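Local structure of RNA-binding protein, putative (Trypanosoma brucei, 6E4O) at residues V43-V46 against D50-R53. The protein binds and remodels RNA through several surfaces of its RNA recognition motif, the domain in this chain, in kinetoplastid RNA editing, and probably acts on mRNA. Numbering follows the deposited sequence.
Sequences VEFV and DAAR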
ATOM      1  N   VAL A  43       4.045   3.682  -1.701  1.00 10.47           N
ATOM      2  CA  VAL A  43       3.547   4.250  -0.473  1.00 12.79           C
ATOM      3  C   VAL A  43       4.700   4.394   0.505  1.00 13.48           C
ATOM      4  O   VAL A  43       5.608   3.573   0.517  1.00 12.48           O
ATOM      5  CB  VAL A  43       2.475   3.306   0.126  1.00 12.20           C
ATOM      6  CG1 VAL A  43       1.943   3.834   1.456  1.00 15.62           C
ATOM      7  CG2 VAL A  43       1.337   3.092  -0.882  1.00 16.76           C
ATOM      8  N   GLU A  44       4.668   5.443   1.319  1.00 12.13           N
ATOM      9  CA  GLU A  44       5.591   5.551   2.432  1.00 10.65           C
ATOM     10  C   GLU A  44       4.799   5.758   3.701  1.00 13.54           C
ATOM     11  O   GLU A  44       3.747   6.409   3.697  1.00 14.10           O
ATOM     12  CB  GLU A  44       6.570   6.705   2.236  1.00 16.06           C
ATOM     13  CG  GLU A  44       7.503   6.509   1.066  1.00 24.07           C
ATOM     14  CD  GLU A  44       8.731   7.390   1.163  1.00 25.55           C
ATOM     15  OE1 GLU A  44       8.647   8.461   1.802  1.00 25.57           O
ATOM     16  OE2 GLU A  44       9.783   7.001   0.616  1.00 23.32           O
ATOM     17  N   PHE A  45       5.286   5.174   4.784  1.00 11.28           N
ATOM     18  CA  PHE A  45       4.650   5.309   6.082  1.00 12.41           C
ATOM     19  C   PHE A  45       5.532   6.186   6.950  1.00 14.77           C
ATOM     20  O   PHE A  45       6.710   6.397   6.642  1.00 14.64           O
ATOM     21  CB  PHE A  45       4.502   3.939   6.755  1.00 10.14           C
ATOM     22  CG  PHE A  45       3.544   3.015   6.061  1.00  9.92           C
ATOM     23  CD1 PHE A  45       3.969   2.212   5.014  1.00 13.98           C
ATOM     24  CD2 PHE A  45       2.223   2.929   6.478  1.00 12.18           C
ATOM     25  CE1 PHE A  45       3.082   1.349   4.374  1.00 13.48           C
ATOM     26  CE2 PHE A  45       1.329   2.070   5.844  1.00 14.26           C
ATOM     27  CZ  PHE A  45       1.759   1.280   4.795  1.00 12.11           C
ATOM     28  N   VAL A  46       4.970   6.658   8.056  1.00 15.26           N
ATOM     29  CA  VAL A  46       5.715   7.473   9.003  1.00 15.98           C
ATOM     30  C   VAL A  46       6.896   6.721   9.600  1.00 18.48           C
ATOM     31  O   VAL A  46       7.969   7.289   9.785  1.00 20.42           O
ATOM     32  CB  VAL A  46       4.805   7.955  10.138  1.00 19.55           C
ATOM     33  CG1 VAL A  46       5.606   8.759  11.160  1.00 25.47           C
ATOM     34  CG2 VAL A  46       3.687   8.794   9.565  1.00 21.17           C
ATOM     35  N   ASP A  50       5.637   0.716  10.649  1.00 11.34           N
ATOM     36  CA  ASP A  50       4.372   0.730   9.916  1.00 14.06           C
ATOM     37  C   ASP A  50       4.526  -0.003   8.593  1.00 15.79           C
ATOM     38  O   ASP A  50       3.657  -0.778   8.197  1.00 10.56           O
ATOM     39  CB  ASP A  50       3.913   2.163   9.635  1.00 12.59           C
ATOM     40  CG  ASP A  50       3.530   2.922  10.892  1.00 20.42           C
ATOM     41  OD1 ASP A  50       3.244   2.278  11.921  1.00 17.70           O
ATOM     42  OD2 ASP A  50       3.510   4.176  10.836  1.00 25.81           O
ATOM     43  N   ALA A  51       5.637   0.245   7.905  1.00 12.49           N
ATOM     44  CA  ALA A  51       5.932  -0.460   6.656  1.00 12.08           C
ATOM     45  C   ALA A  51       6.047  -1.966   6.874  1.00 13.04           C
ATOM     46  O   ALA A  51       5.540  -2.764   6.076  1.00 12.27           O
ATOM     47  CB  ALA A  51       7.206   0.087   6.009  1.00 11.81           C
ATOM     48  N   ALA A  52       6.714  -2.347   7.957  1.00  8.83           N
ATOM     49  CA  ALA A  52       6.891  -3.756   8.307  1.00  8.36           C
ATOM     50  C   ALA A  52       5.555  -4.433   8.592  1.00 13.37           C
ATOM     51  O   ALA A  52       5.316  -5.574   8.173  1.00 10.39           O
ATOM     52  CB  ALA A  52       7.807  -3.880   9.514  1.00  9.14           C
ATOM     53  N   ARG A  53       4.697  -3.729   9.319  1.00 12.59           N
ATOM     54  CA  ARG A  53       3.360  -4.218   9.634  1.00 11.52           C
ATOM     55  C   ARG A  53       2.521  -4.404   8.368  1.00 11.53           C
ATOM     56  O   ARG A  53       1.773  -5.385   8.245  1.00 12.92           O
ATOM     57  CB  ARG A  53       2.675  -3.251  10.602  1.00 10.11           C
ATOM     58  CG  ARG A  53       1.320  -3.728  11.121  1.00 16.80           C
ATOM     59  CD  ARG A  53       0.810  -2.821  12.230  1.00 19.57           C
ATOM     60  NE  ARG A  53       1.726  -2.766  13.367  1.00 20.69           N
ATOM     61  CZ  ARG A  53       1.772  -3.674  14.337  1.00 22.08           C
ATOM     62  NH1 ARG A  53       2.644  -3.543  15.329  1.00 23.98           N
ATOM     63  NH2 ARG A  53       0.946  -4.713  14.320  1.00 27.73           N
TER
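Phe45 meets Asp50 and Ala51 where strand 40-45 of the RNA recognition motif passes through a short turn at 46-47 into helix 48-57, the second helix of its βαββαβ fold. The closest approach is between the two beta carbons, with Phe45 CB 3.4 Å from Asp50 CB. From there the ring runs along the first peptide of the 50-53 segment: Phe45 CD1 lies 3.7 Å from Ala51 CA, which approaches the ring obliquely. The apolar side-chain contact is Phe45 CD1 to Ala51 CB, at 4.0 Å. One face of the ring is turned to the helix backbone, since Asp50 O sits 4.1 Å above the ring plane, over its centre. Chi1 of -67°, with CG anti to the carbonyl carbon, sends the Phe45 ring towards the helix, and chi2 of 86° sets the turn of its plane. The Asp50 carboxylate is tilted 67° from the ring plane, and OD2 stays 4.0 Å from Val46 N, too far for a bond. Further out, Phe45 also touches Leu24 of helix 17-24 and Val6 of strand 5-9, which Ala51 touches too, so the ring lies between the sheet and both helices. In the first turn of the helix, Asp50 N is hydrogen-bonded to Thr47 OG1.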